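Local coordinates for McyG protein (Microcystis aeruginosa PCC 7806, PDB 4R0M) that probably activates phenylalanine as an aminoacyl-adenylate for loading onto its carrier domain in microcystin assembly, and binds phenylalanyl-adenylate, at residues K502-V507 against A516-L521; I484-E489 against K498-I503; N30-T35 against A241-H246. All blocks are in the same frame, centred on the assembly; numbering follows the deposited sequence.

Overall arrangement
Contacts 1 and 2 belong together, whereas contact 3 stands apart, its centre about 46 and 43 Å from their centres and on the opposite side of the chain's centre. The first two share Lys502 and Ile503 and pack one helix, 498-511, against neighbouring strands of a small three-stranded sheet. Contact 2 is wholly buried and apolar; contact 1 continues this core through Ile503 and Val518 but reaches its partly exposed margin, where an arginine meets a backbone carbonyl. Contact 3, also largely buried, pairs two strands inside the large mixed sheet of the AMP-binding (adenylation) domain, and its chemistry is chiefly hydrogen bonding, both backbone and side chain.

Contact 1. Residues K502-V507 against A516-L521; sequences KIRSHV and AYVIPL
Helix 502-507 lies across strand 517-520 with an axis separation of 9.4 Å, and two unlike interactions fill the gap. The apolar one joins Ile503 to Val518, both directed at the opposing segment and crossing obliquely. Val518 meets Ile503 through CG1, which its first torsion sets anti to the backbone N (chi1 -178°). This methyl meets the tip of Ile503, with CD1 3.9 Å from Val518 CG1, and also its branch, with CG2 4.1 Å from Val518 CG1. Beta-branched residues suit both places: each is compact, and its two arms can serve different neighbours. Val518 also touches Phe486 on the adjoining strand, so the pair is part of a larger hydrophobic layer.

The polar interaction is made by a longer side chain. Arg504 sends its chain out anti to the backbone N, then bends at chi3 (-47°), which brings the guanidinium alongside Ala516. There Arg504 NH1 donates a weak, bent hydrogen bond to Ala516 O (3.3 Å, 138° at the hydrogen), the carbonyl lying near the guanidinium plane at its edge. A second weak bond runs from the same nitrogen to Pro515 O. The other branch of Val518, CG2, lies over one face of the group, 4.3 Å from Arg504 NH1.

Strand 479-486, helix 498-511 and strand 517-520 form a beta-alpha-beta unit, and this contact seats the helix on the last strand. Its chemistry implies that apolar packing probably sets the spacing, while the arginine, with two weak bonds from one nitrogen, adds a looser tie at the partly exposed side.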
loop_
_atom_site.group_PDB
_atom_site.type_symbol
_atom_site.label_atom_id
_atom_site.label_comp_id
_atom_site.label_asym_id
_atom_site.label_seq_id
_atom_site.Cartn_x
_atom_site.Cartn_y
_atom_site.Cartn_z
ATOM N N LYS A 502 -12.576 -13.419 -25.792
ATOM C CA LYS A 502 -13.635 -12.683 -25.111
ATOM C C LYS A 502 -13.160 -11.326 -24.587
ATOM O O LYS A 502 -13.940 -10.374 -24.533
ATOM C CB LYS A 502 -14.197 -13.527 -23.968
ATOM C CG LYS A 502 -15.687 -13.342 -23.724
ATOM C CD LYS A 502 -16.284 -14.549 -23.011
ATOM C CE LYS A 502 -16.396 -15.754 -23.937
ATOM N NZ LYS A 502 -16.745 -17.002 -23.204
ATOM N N ILE A 503 -11.885 -11.243 -24.211
ATOM C CA ILE A 503 -11.284 -9.994 -23.735
ATOM C C ILE A 503 -11.107 -8.992 -24.879
ATOM O O ILE A 503 -11.509 -7.832 -24.758
ATOM C CB ILE A 503 -9.947 -10.238 -22.987
ATOM C CG1 ILE A 503 -10.208 -10.927 -21.645
ATOM C CG2 ILE A 503 -9.202 -8.929 -22.749
ATOM C CD1 ILE A 503 -8.997 -11.600 -21.033
ATOM N N ARG A 504 -10.522 -9.448 -25.986
ATOM C CA ARG A 504 -10.266 -8.592 -27.147
ATOM C C ARG A 504 -11.534 -7.922 -27.682
ATOM O O ARG A 504 -11.542 -6.712 -27.917
ATOM C CB ARG A 504 -9.576 -9.378 -28.265
ATOM C CG ARG A 504 -8.815 -8.502 -29.251
ATOM C CD ARG A 504 -8.279 -9.289 -30.440
ATOM N NE ARG A 504 -7.608 -10.536 -30.061
ATOM C CZ ARG A 504 -6.343 -10.628 -29.656
ATOM N NH1 ARG A 504 -5.582 -9.546 -29.558
ATOM N NH2 ARG A 504 -5.838 -11.813 -29.343
ATOM N N SER A 505 -12.596 -8.707 -27.865
ATOM C CA SER A 505 -13.856 -8.185 -28.399
ATOM C C SER A 505 -14.532 -7.202 -27.441
ATOM O O SER A 505 -14.958 -6.123 -27.857
ATOM C CB SER A 505 -14.811 -9.321 -28.777
ATOM O OG SER A 505 -15.093 -10.145 -27.662
ATOM N N HIS A 506 -14.605 -7.569 -26.162
ATOM C CA HIS A 506 -15.211 -6.714 -25.136
ATOM C C HIS A 506 -14.530 -5.375 -25.018
ATOM O O HIS A 506 -15.194 -4.357 -24.818
ATOM C CB HIS A 506 -15.238 -7.424 -23.788
ATOM C CG HIS A 506 -16.222 -6.835 -22.807
ATOM N ND1 HIS A 506 -15.842 -6.058 -21.775
ATOM C CD2 HIS A 506 -17.611 -6.936 -22.733
ATOM C CE1 HIS A 506 -16.928 -5.682 -21.073
ATOM N NE2 HIS A 506 -18.010 -6.218 -21.663
ATOM N N VAL A 507 -13.204 -5.364 -25.158
ATOM C CA VAL A 507 -12.424 -4.118 -25.138
ATOM C C VAL A 507 -12.685 -3.252 -26.378
ATOM O O VAL A 507 -12.793 -2.026 -26.266
ATOM C CB VAL A 507 -10.907 -4.386 -24.947
ATOM C CG1 VAL A 507 -10.082 -3.127 -25.184
ATOM C CG2 VAL A 507 -10.636 -4.923 -23.549
ATOM N N ALA A 516 -3.396 -5.645 -28.812
ATOM C CA ALA A 516 -2.567 -6.392 -29.754
ATOM C C ALA A 516 -2.275 -7.791 -29.213
ATOM O O ALA A 516 -2.355 -8.777 -29.951
ATOM C CB ALA A 516 -1.276 -5.644 -30.044
ATOM N N TYR A 517 -1.956 -7.866 -27.920
ATOM C CA TYR A 517 -1.696 -9.139 -27.251
ATOM C C TYR A 517 -2.471 -9.254 -25.942
ATOM O O TYR A 517 -2.585 -8.284 -25.191
ATOM C CB TYR A 517 -0.199 -9.316 -26.979
ATOM C CG TYR A 517 0.682 -9.200 -28.204
ATOM C CD1 TYR A 517 0.874 -10.290 -29.055
ATOM C CD2 TYR A 517 1.328 -8.002 -28.509
ATOM C CE1 TYR A 517 1.682 -10.187 -30.178
ATOM C CE2 TYR A 517 2.139 -7.888 -29.628
ATOM C CZ TYR A 517 2.312 -8.984 -30.457
ATOM O OH TYR A 517 3.115 -8.876 -31.569
ATOM N N VAL A 518 -3.005 -10.444 -25.686
ATOM C CA VAL A 518 -3.681 -10.748 -24.427
ATOM C C VAL A 518 -3.051 -12.004 -23.834
ATOM O O VAL A 518 -3.241 -13.108 -24.348
ATOM C CB VAL A 518 -5.206 -10.943 -24.605
ATOM C CG1 VAL A 518 -5.877 -11.202 -23.264
ATOM C CG2 VAL A 518 -5.836 -9.730 -25.272
ATOM N N ILE A 519 -2.299 -11.824 -22.750
ATOM C CA ILE A 519 -1.494 -12.901 -22.173
ATOM C C ILE A 519 -2.019 -13.378 -20.814
ATOM O O ILE A 519 -2.011 -12.621 -19.838
ATOM C CB ILE A 519 -0.014 -12.484 -22.025
ATOM C CG1 ILE A 519 0.483 -11.775 -23.292
ATOM C CG2 ILE A 519 0.845 -13.699 -21.694
ATOM C CD1 ILE A 519 1.558 -10.738 -23.043
ATOM N N PRO A 520 -2.479 -14.643 -20.750
ATOM C CA PRO A 520 -2.837 -15.284 -19.487
ATOM C C PRO A 520 -1.598 -15.525 -18.633
ATOM O O PRO A 520 -0.521 -15.811 -19.166
ATOM C CB PRO A 520 -3.436 -16.625 -19.925
ATOM C CG PRO A 520 -3.829 -16.434 -21.350
ATOM C CD PRO A 520 -2.798 -15.500 -21.903
ATOM N N LEU A 521 -1.755 -15.402 -17.320
ATOM C CA LEU A 521 -0.648 -15.588 -16.394
ATOM C C LEU A 521 -1.036 -16.365 -15.147
ATOM O O LEU A 521 -2.149 -16.228 -14.634
ATOM C CB LEU A 521 -0.042 -14.241 -15.998
ATOM C CG LEU A 521 1.143 -13.752 -16.829
ATOM C CD1 LEU A 521 1.434 -12.292 -16.520
ATOM C CD2 LEU A 521 2.375 -14.612 -16.575
#

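Contact 2. Residues I484-E489 against K498-I503; sequences ITFSPE and KVVRKI
The Phe486 ring has the terminal methyl of Ile503 on one face: CD1 stands 3.6 Å from the ring centroid and 11° off the ring normal, a well-centred CH-pi contact. At the ring's edge, near its plane, lies Val500, its CG2 4.3 Å from Phe486 CE1. Val499 comes in obliquely at the far end, where its CG2 is 3.6 Å from Phe486 CZ. A flat ring suits this site, offering methyls both face and edge. The first torsion puts CG of Phe486 between the backbone N and the carbonyl carbon, a crowded position (chi1 79°) that nevertheless carries the ring from strand 484-486 to the helix.

Ile484 and Ile503 cross obliquely, with Ile484 CG2 4.1 Å from Ile503 CG2. Ile503 thus divides its branches: CG2 serves one strand residue and CD1 the other. Ile484 and Phe486 stand two positions apart on the strand, both directed at the helix, whereas Thr485 between them points away. An alanine at Phe486 would remove the whole ring and would probably loosen the packing of Val499, Val500 and Ile503 against the strand.

The contact fastens the first strand of the beta-alpha-beta unit to its connecting helix, and Phe486 touches Val518 and Pro520 on the next strand. No hydrogen bond crosses between 484-489 and 498-503, so this junction rests on dispersion, CH-pi contact and the fit of buried hydrocarbon surfaces.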
loop_
_atom_site.group_PDB
_atom_site.type_symbol
_atom_site.label_atom_id
_atom_site.label_comp_id
_atom_site.label_asym_id
_atom_site.label_seq_id
_atom_site.Cartn_x
_atom_site.Cartn_y
_atom_site.Cartn_z
ATOM N N ILE A 484 -2.545 -6.383 -22.844
ATOM C CA ILE A 484 -3.363 -6.740 -21.699
ATOM C C ILE A 484 -2.893 -8.068 -21.110
ATOM O O ILE A 484 -2.825 -9.082 -21.806
ATOM C CB ILE A 484 -4.863 -6.787 -22.077
ATOM C CG1 ILE A 484 -5.414 -5.361 -22.190
ATOM C CG2 ILE A 484 -5.662 -7.596 -21.061
ATOM C CD1 ILE A 484 -6.720 -5.247 -22.946
ATOM N N THR A 485 -2.544 -8.038 -19.827
ATOM C CA THR A 485 -2.189 -9.242 -19.093
ATOM C C THR A 485 -3.234 -9.493 -18.021
ATOM O O THR A 485 -3.778 -8.551 -17.443
ATOM C CB THR A 485 -0.800 -9.130 -18.439
ATOM O OG1 THR A 485 -0.749 -7.957 -17.618
ATOM C CG2 THR A 485 0.294 -9.052 -19.504
ATOM N N PHE A 486 -3.519 -10.766 -17.769
ATOM C CA PHE A 486 -4.542 -11.157 -16.811
ATOM C C PHE A 486 -4.247 -12.549 -16.259
ATOM O O PHE A 486 -3.357 -13.243 -16.747
ATOM C CB PHE A 486 -5.928 -11.124 -17.473
ATOM C CG PHE A 486 -6.222 -12.323 -18.332
ATOM C CD1 PHE A 486 -5.677 -12.438 -19.607
ATOM C CD2 PHE A 486 -7.044 -13.344 -17.864
ATOM C CE1 PHE A 486 -5.944 -13.545 -20.396
ATOM C CE2 PHE A 486 -7.312 -14.456 -18.648
ATOM C CZ PHE A 486 -6.762 -14.555 -19.916
ATOM N N SER A 487 -4.998 -12.944 -15.235
ATOM C CA SER A 487 -4.950 -14.303 -14.720
ATOM C C SER A 487 -6.336 -14.929 -14.837
ATOM O O SER A 487 -7.332 -14.279 -14.509
ATOM C CB SER A 487 -4.474 -14.316 -13.268
ATOM O OG SER A 487 -4.284 -15.640 -12.806
ATOM N N PRO A 488 -6.410 -16.185 -15.319
ATOM C CA PRO A 488 -7.702 -16.844 -15.522
ATOM C C PRO A 488 -8.355 -17.271 -14.211
ATOM O O PRO A 488 -7.667 -17.710 -13.286
ATOM C CB PRO A 488 -7.349 -18.084 -16.361
ATOM C CG PRO A 488 -5.924 -17.915 -16.776
ATOM C CD PRO A 488 -5.293 -17.049 -15.733
ATOM N N GLU A 489 -9.676 -17.140 -14.147
ATOM C CA GLU A 489 -10.453 -17.575 -12.989
ATOM C C GLU A 489 -10.824 -19.056 -13.116
ATOM O O GLU A 489 -11.502 -19.614 -12.249
ATOM C CB GLU A 489 -11.708 -16.710 -12.834
ATOM C CG GLU A 489 -12.266 -16.654 -11.419
ATOM C CD GLU A 489 -13.234 -15.503 -11.214
ATOM O OE1 GLU A 489 -14.189 -15.368 -12.011
ATOM O OE2 GLU A 489 -13.040 -14.735 -10.249
ATOM N N LYS A 498 -10.341 -19.405 -24.120
ATOM C CA LYS A 498 -11.631 -18.894 -24.585
ATOM C C LYS A 498 -11.827 -17.439 -24.166
ATOM O O LYS A 498 -12.456 -16.659 -24.886
ATOM C CB LYS A 498 -12.780 -19.747 -24.039
ATOM C CG LYS A 498 -12.721 -21.222 -24.417
ATOM C CD LYS A 498 -13.799 -22.018 -23.693
ATOM C CE LYS A 498 -13.640 -23.516 -23.906
ATOM N NZ LYS A 498 -13.950 -23.936 -25.302
ATOM N N VAL A 499 -11.281 -17.088 -23.003
ATOM C CA VAL A 499 -11.413 -15.735 -22.455
ATOM C C VAL A 499 -10.533 -14.706 -23.167
ATOM O O VAL A 499 -10.866 -13.521 -23.184
ATOM C CB VAL A 499 -11.189 -15.684 -20.920
ATOM C CG1 VAL A 499 -12.338 -16.363 -20.188
ATOM C CG2 VAL A 499 -9.861 -16.313 -20.530
ATOM N N VAL A 500 -9.423 -15.161 -23.752
ATOM C CA VAL A 500 -8.536 -14.297 -24.542
ATOM C C VAL A 500 -9.323 -13.604 -25.656
ATOM O O VAL A 500 -9.277 -12.377 -25.793
ATOM C CB VAL A 500 -7.349 -15.087 -25.148
ATOM C CG1 VAL A 500 -6.532 -14.212 -26.089
ATOM C CG2 VAL A 500 -6.464 -15.657 -24.049
ATOM N N ARG A 501 -10.054 -14.403 -26.431
ATOM C CA ARG A 501 -10.916 -13.901 -27.494
ATOM C C ARG A 501 -12.007 -12.995 -26.919
ATOM O O ARG A 501 -12.307 -11.937 -27.473
ATOM C CB ARG A 501 -11.544 -15.071 -28.257
ATOM C CG ARG A 501 -11.985 -14.733 -29.673
ATOM C CD ARG A 501 -12.768 -15.871 -30.319
ATOM N NE ARG A 501 -11.954 -17.057 -30.604
ATOM C CZ ARG A 501 -11.134 -17.185 -31.647
ATOM N NH1 ARG A 501 -10.987 -16.196 -32.520
ATOM N NH2 ARG A 501 -10.447 -18.307 -31.814
ATOM N N LYS A 502 -12.576 -13.419 -25.792
ATOM C CA LYS A 502 -13.635 -12.683 -25.111
ATOM C C LYS A 502 -13.160 -11.326 -24.587
ATOM O O LYS A 502 -13.940 -10.374 -24.533
ATOM C CB LYS A 502 -14.197 -13.527 -23.968
ATOM C CG LYS A 502 -15.687 -13.342 -23.724
ATOM C CD LYS A 502 -16.284 -14.549 -23.011
ATOM C CE LYS A 502 -16.396 -15.754 -23.937
ATOM N NZ LYS A 502 -16.745 -17.002 -23.204
ATOM N N ILE A 503 -11.885 -11.243 -24.211
ATOM C CA ILE A 503 -11.284 -9.994 -23.735
ATOM C C ILE A 503 -11.107 -8.992 -24.879
ATOM O O ILE A 503 -11.509 -7.832 -24.758
ATOM C CB ILE A 503 -9.947 -10.238 -22.987
ATOM C CG1 ILE A 503 -10.208 -10.927 -21.645
ATOM C CG2 ILE A 503 -9.202 -8.929 -22.749
ATOM C CD1 ILE A 503 -8.997 -11.600 -21.033
#

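Contact 3. Residues N30-T35 against A241-H246; sequences NNHGIT and ACDQIH
Strands 33-35 and 243-246 run parallel as neighbours in the large mixed sheet of the adenylation domain, where 33-37 lies between 43-47 and 243-246. Gln244 N donates to Gly33 O (3.1 Å), Thr35 N to Gln244 O (2.9 Å) and His246 N to Thr35 O (3.1 Å), all nearly straight.

Before this pairing, Asp243 uses both carboxylate oxygens. Asp243 OD1 accepts the backbone N of Gly33 (3.2 Å), nearly along the C-O axis. Asp243 OD2 accepts His32 ND1 (3.2 Å): OD2 lies in the imidazole plane, whereas the donor reaches it from above the carboxylate plane, the two planes being 67° apart. An aspartate suits this place because its short chain can hold a backbone N-H and a side chain at once.

Ile34 and Gln244 lie side by side on one face, Ile34 CG1 3.6 Å from Gln244 CG. The buried amide is well served: Gln244 OE1 receives the N-H of His246 NE2 (2.7 Å) on a lone pair, while Gln244 NE2 bonds Tyr48 OH. His246 ND1 is paired with Asn220 ND2.

The buried Gln244-His246 pair thus has its polar atoms matched, while in the separate, partly exposed pair Asp243 would probably favour a protonated His32.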
loop_
_atom_site.group_PDB
_atom_site.type_symbol
_atom_site.label_atom_id
_atom_site.label_comp_id
_atom_site.label_asym_id
_atom_site.label_seq_id
_atom_site.Cartn_x
_atom_site.Cartn_y
_atom_site.Cartn_z
ATOM N N ASN A 30 -5.469 2.032 29.647
ATOM C CA ASN A 30 -5.396 0.570 29.753
ATOM C C ASN A 30 -6.659 -0.109 29.219
ATOM O O ASN A 30 -6.757 -1.339 29.178
ATOM C CB ASN A 30 -5.084 0.125 31.193
ATOM C CG ASN A 30 -5.856 0.914 32.241
ATOM O OD1 ASN A 30 -7.044 1.207 32.077
ATOM N ND2 ASN A 30 -5.180 1.257 33.335
ATOM N N ASN A 31 -7.599 0.745 28.839
ATOM C CA ASN A 31 -8.810 0.340 28.176
ATOM C C ASN A 31 -8.528 -0.255 26.783
ATOM O O ASN A 31 -9.082 -1.247 26.382
ATOM C CB ASN A 31 -9.825 1.520 28.040
ATOM C CG ASN A 31 -10.491 1.976 29.353
ATOM O OD1 ASN A 31 -10.568 1.242 30.284
ATOM N ND2 ASN A 31 -11.078 3.110 29.348
ATOM N N HIS A 32 -7.649 0.398 26.051
ATOM C CA HIS A 32 -7.456 0.180 24.621
ATOM C C HIS A 32 -6.111 -0.385 24.267
ATOM O O HIS A 32 -5.194 -0.416 25.092
ATOM C CB HIS A 32 -7.704 1.479 23.862
ATOM C CG HIS A 32 -9.042 2.111 24.160
ATOM N ND1 HIS A 32 -10.189 1.668 23.615
ATOM C CD2 HIS A 32 -9.387 3.183 24.983
ATOM C CE1 HIS A 32 -11.217 2.415 24.061
ATOM N NE2 HIS A 32 -10.723 3.343 24.898
ATOM N N GLY A 33 -5.993 -0.841 23.023
ATOM C CA GLY A 33 -4.757 -1.425 22.515
ATOM C C GLY A 33 -4.948 -2.126 21.184
ATOM O O GLY A 33 -5.831 -1.771 20.398
ATOM N N ILE A 34 -4.116 -3.134 20.943
ATOM C CA ILE A 34 -4.124 -3.852 19.679
ATOM C C ILE A 34 -4.811 -5.208 19.807
ATOM O O ILE A 34 -4.476 -6.010 20.683
ATOM C CB ILE A 34 -2.696 -4.028 19.114
ATOM C CG1 ILE A 34 -1.970 -2.680 19.087
ATOM C CG2 ILE A 34 -2.742 -4.646 17.720
ATOM C CD1 ILE A 34 -0.474 -2.783 18.909
ATOM N N THR A 35 -5.786 -5.437 18.931
ATOM C CA THR A 35 -6.417 -6.738 18.774
ATOM C C THR A 35 -5.848 -7.408 17.524
ATOM O O THR A 35 -6.013 -6.903 16.410
ATOM C CB THR A 35 -7.950 -6.611 18.648
ATOM O OG1 THR A 35 -8.467 -5.914 19.788
ATOM C CG2 THR A 35 -8.608 -7.987 18.557
ATOM N N ALA A 241 -4.868 6.911 20.877
ATOM C CA ALA A 241 -5.085 5.954 21.972
ATOM C C ALA A 241 -6.387 5.161 21.788
ATOM O O ALA A 241 -7.035 4.767 22.762
ATOM C CB ALA A 241 -5.044 6.649 23.331
ATOM N N CYS A 242 -6.757 4.926 20.530
ATOM C CA CYS A 242 -7.977 4.192 20.208
ATOM C C CYS A 242 -7.676 2.717 19.952
ATOM O O CYS A 242 -6.515 2.328 19.840
ATOM C CB CYS A 242 -8.676 4.819 18.998
ATOM S SG CYS A 242 -7.900 4.490 17.397
ATOM N N ASP A 243 -8.725 1.904 19.869
ATOM C CA ASP A 243 -8.576 0.490 19.538
ATOM C C ASP A 243 -8.147 0.296 18.085
ATOM O O ASP A 243 -8.682 0.943 17.178
ATOM C CB ASP A 243 -9.879 -0.268 19.804
ATOM C CG ASP A 243 -10.025 -0.696 21.254
ATOM O OD1 ASP A 243 -9.005 -1.025 21.897
ATOM O OD2 ASP A 243 -11.172 -0.718 21.749
ATOM N N GLN A 244 -7.167 -0.581 17.878
ATOM C CA GLN A 244 -6.730 -0.949 16.529
ATOM C C GLN A 244 -6.707 -2.462 16.324
ATOM O O GLN A 244 -6.304 -3.221 17.211
ATOM C CB GLN A 244 -5.378 -0.310 16.164
ATOM C CG GLN A 244 -4.179 -0.772 16.978
ATOM C CD GLN A 244 -2.881 -0.152 16.492
ATOM O OE1 GLN A 244 -2.257 -0.637 15.545
ATOM N NE2 GLN A 244 -2.459 0.923 17.152
ATOM N N ILE A 245 -7.151 -2.883 15.145
ATOM C CA ILE A 245 -7.251 -4.297 14.801
ATOM C C ILE A 245 -6.394 -4.590 13.573
ATOM O O ILE A 245 -6.379 -3.811 12.616
ATOM C CB ILE A 245 -8.716 -4.712 14.544
ATOM C CG1 ILE A 245 -9.615 -4.229 15.690
ATOM C CG2 ILE A 245 -8.830 -6.223 14.381
ATOM C CD1 ILE A 245 -11.076 -4.097 15.322
ATOM N N HIS A 246 -5.674 -5.709 13.617
ATOM C CA HIS A 246 -4.843 -6.141 12.500
ATOM C C HIS A 246 -5.134 -7.560 12.102
ATOM O O HIS A 246 -5.028 -8.486 12.913
ATOM C CB HIS A 246 -3.368 -5.935 12.814
ATOM C CG HIS A 246 -2.973 -4.484 12.905
ATOM N ND1 HIS A 246 -2.679 -3.746 11.818
ATOM C CD2 HIS A 246 -2.859 -3.632 14.003
ATOM C CE1 HIS A 246 -2.378 -2.492 12.197
ATOM N NE2 HIS A 246 -2.490 -2.423 13.534
#